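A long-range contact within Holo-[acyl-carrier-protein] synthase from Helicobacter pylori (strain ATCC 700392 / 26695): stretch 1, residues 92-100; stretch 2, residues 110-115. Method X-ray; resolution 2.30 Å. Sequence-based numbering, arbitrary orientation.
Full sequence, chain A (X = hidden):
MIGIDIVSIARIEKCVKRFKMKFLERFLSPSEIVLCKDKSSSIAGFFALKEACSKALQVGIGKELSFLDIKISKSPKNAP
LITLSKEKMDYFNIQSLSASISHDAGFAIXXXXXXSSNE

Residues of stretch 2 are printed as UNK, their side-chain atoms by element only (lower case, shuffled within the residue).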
# COMPACT_ATOMS: atom_id res chain seq x y z
N PHE A 92 -14.05 14.46 -12.70
CA PHE A 92 -14.00 13.53 -11.56
C PHE A 92 -14.24 14.25 -10.24
O PHE A 92 -14.44 13.60 -9.21
CB PHE A 92 -12.66 12.77 -11.52
CG PHE A 92 -12.54 11.69 -12.57
CD1 PHE A 92 -11.71 11.84 -13.66
CD2 PHE A 92 -13.28 10.52 -12.45
CE1 PHE A 92 -11.61 10.85 -14.63
CE2 PHE A 92 -13.18 9.52 -13.41
CZ PHE A 92 -12.35 9.69 -14.50
N ASN A 93 -14.21 15.58 -10.27
CA ASN A 93 -14.50 16.43 -9.11
C ASN A 93 -13.47 16.24 -7.99
O ASN A 93 -13.81 15.88 -6.86
CB ASN A 93 -15.94 16.16 -8.61
CG ASN A 93 -16.51 17.31 -7.79
OD1 ASN A 93 -15.77 18.13 -7.23
ND2 ASN A 93 -17.84 17.37 -7.72
N ILE A 94 -12.21 16.52 -8.31
CA ILE A 94 -11.09 16.25 -7.41
C ILE A 94 -10.58 17.52 -6.75
O ILE A 94 -10.34 18.52 -7.41
CB ILE A 94 -9.90 15.60 -8.17
CG1 ILE A 94 -10.36 14.37 -8.96
CG2 ILE A 94 -8.77 15.25 -7.21
CD1 ILE A 94 -11.22 13.40 -8.17
N GLN A 95 -10.39 17.46 -5.44
CA GLN A 95 -9.80 18.56 -4.68
C GLN A 95 -8.28 18.44 -4.69
O GLN A 95 -7.57 19.41 -4.94
CB GLN A 95 -10.33 18.56 -3.24
CG GLN A 95 -11.84 18.74 -3.14
CD GLN A 95 -12.50 17.74 -2.20
OE1 GLN A 95 -12.02 17.49 -1.09
NE2 GLN A 95 -13.60 17.15 -2.64
N SER A 96 -7.79 17.22 -4.43
CA SER A 96 -6.35 16.98 -4.32
C SER A 96 -6.02 15.49 -4.48
O SER A 96 -6.80 14.63 -4.07
CB SER A 96 -5.83 17.48 -2.97
OG SER A 96 -6.58 16.92 -1.91
N LEU A 97 -4.86 15.22 -5.09
CA LEU A 97 -4.33 13.86 -5.24
C LEU A 97 -3.03 13.74 -4.45
O LEU A 97 -2.16 14.61 -4.54
CB LEU A 97 -4.06 13.56 -6.71
CG LEU A 97 -5.30 13.43 -7.59
CD1 LEU A 97 -4.93 13.50 -9.06
CD2 LEU A 97 -6.02 12.13 -7.27
N SER A 98 -2.90 12.68 -3.66
CA SER A 98 -1.68 12.41 -2.90
C SER A 98 -1.14 11.04 -3.31
O SER A 98 -1.89 10.07 -3.38
CB SER A 98 -1.99 12.44 -1.40
OG SER A 98 -0.83 12.23 -0.61
N ALA A 99 0.16 10.96 -3.60
CA ALA A 99 0.75 9.76 -4.19
C ALA A 99 2.02 9.32 -3.47
O ALA A 99 2.63 10.11 -2.75
CB ALA A 99 1.05 10.00 -5.65
N SER A 100 2.42 8.05 -3.66
CA SER A 100 3.70 7.56 -3.18
C SER A 100 4.11 6.32 -3.94
O SER A 100 3.27 5.54 -4.33
CB SER A 100 3.63 7.26 -1.67
OG SER A 100 4.89 6.87 -1.15
N UNK A 110 2.72 1.40 -5.78
CA UNK A 110 2.29 2.78 -5.69
C UNK A 110 0.91 2.80 -5.09
O UNK A 110 0.15 1.85 -5.24
c UNK A 110 2.25 3.41 -7.09
N UNK A 111 0.58 3.93 -4.51
CA UNK A 111 -0.71 4.15 -3.88
C UNK A 111 -1.08 5.61 -4.08
O UNK A 111 -0.21 6.48 -4.13
c UNK A 111 -2.06 3.75 -1.79
c UNK A 111 0.18 4.92 -1.62
c UNK A 111 -0.66 3.86 -2.35
N UNK A 112 -2.37 5.86 -4.24
CA UNK A 112 -2.89 7.21 -4.46
C UNK A 112 -4.12 7.38 -3.61
O UNK A 112 -4.96 6.48 -3.57
c UNK A 112 -3.98 8.76 -6.14
c UNK A 112 -2.00 7.37 -6.81
c UNK A 112 -3.25 7.44 -5.94
N UNK A 113 -4.20 8.52 -2.94
CA UNK A 113 -5.41 8.95 -2.24
C UNK A 113 -6.00 10.20 -2.90
O UNK A 113 -5.32 11.22 -3.05
c UNK A 113 -5.11 9.25 -0.77
c UNK A 113 -6.35 9.83 -0.10
c UNK A 113 -4.68 7.98 -0.05
N UNK A 114 -7.27 10.10 -3.29
CA UNK A 114 -7.99 11.20 -3.94
C UNK A 114 -9.04 11.83 -3.01
O UNK A 114 -9.77 11.12 -2.31
c UNK A 114 -9.45 9.45 -5.05
c UNK A 114 -9.60 11.82 -5.77
c UNK A 114 -8.67 10.74 -5.25
N UNK A 115 -9.10 13.16 -3.02
CA UNK A 115 -10.11 13.94 -2.30
C UNK A 115 -11.09 14.56 -3.29
O UNK A 115 -12.30 14.29 -3.24
c UNK A 115 -9.44 15.05 -1.50
o UNK A 115 -8.39 14.53 -0.72

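Position 110 carries one side-chain atom, a carbon bonded to CA, with nothing beyond it. This CB comes within 3.6 Å of Ser100 O; its CA comes closer still, 3.2 Å from the same oxygen, in a CA-H...O contact with an angle of 137° at the hydrogen. A lone CB identifies Ala110.

Position 111 has three side-chain carbons, one bonded to CA and carrying the other two, one of which lies 4.2 Å from Ser100 CB. Such a fork fits valine or threonine; threonine would need one branch to be oxygen, so the residue is Val111, and the touching branch is CG1. Its backbone pairs with Ser100 in both directions, Ser100 N to Val111 O at 3.1 Å (144°) and Val111 N to Ser100 O at 3.1 Å (154°). The side chains share a face of the sheet.

Position 112 again shows three carbons forked at CB. The fork faces Ala99 and Leu97, and the same all-carbon argument gives Val112, with chi1 at 172° (t). Its CG2 is 4.2 Å from Ala99 CB and its CG1 4.1 Å from Leu97 CD2. No backbone hydrogen bond joins it to Ala99, its partner in a non-hydrogen-bonded pair; this agrees with their short CA-CA distance of 4.5 Å. Its CA instead makes a CA-H...O contact with Ser98 O at 3.2 Å.

Position 113 repeats the pattern of three carbons branched at CB, now on the face that carries Ser98; its CB is 4.2 Å from Ser98 O. The all-carbon fork gives Val113, chi1 174° (t). Here the hydrogen bonds are short and nearly straight: Ser98 N to Val113 O is 2.9 Å (162°) and Val113 N to Ser98 O is 2.8 Å (163°).

Position 114 has the same forked trio of carbons, turned back to the face of Leu97. The atom bonded to CA lies 3.6 Å from Leu97 CD2, and one branch reaches Ile94 CD1. This is Val114, chi1 48° (p), and that branch is CG2, 3.3 Å from Ile94 CD1, a tight apolar contact.

Position 115 differs: one carbon followed by one oxygen, unbranched. Its CA-to-CB bond points toward stretch 1, and the oxygen lies 3.2 Å from Ser96 OG. This is Ser115, and the OG-OG hydrogen bond is weak. The backbone bond is firmer, Ser115 N to Ser96 O at 2.9 Å (163°). Gln95 NE2 also comes within 3.2 Å of Ser115 O, but the angle is too poor for a hydrogen bond.

The contact is therefore an antiparallel strand pair, its axes 166° apart in direction and 4.7 Å at closest approach. Side chains alternate along each strand, so the non-hydrogen-bonded pairs Leu97-Val114 and Ala99-Val112 lie on one face, where Leu97 packs on both valines, and the hydrogen-bonded pairs Ser98-Val113 and Ser100-Val111 on the other. The hydroxyls of Ser98 and Ser100 are satisfied elsewhere in the structure. Together the stretches bury 546 Å², and Ser96 with Ser115 carries the backbone bonding one step beyond the last bridge.

Stretch 2 110-115: AVVVVS
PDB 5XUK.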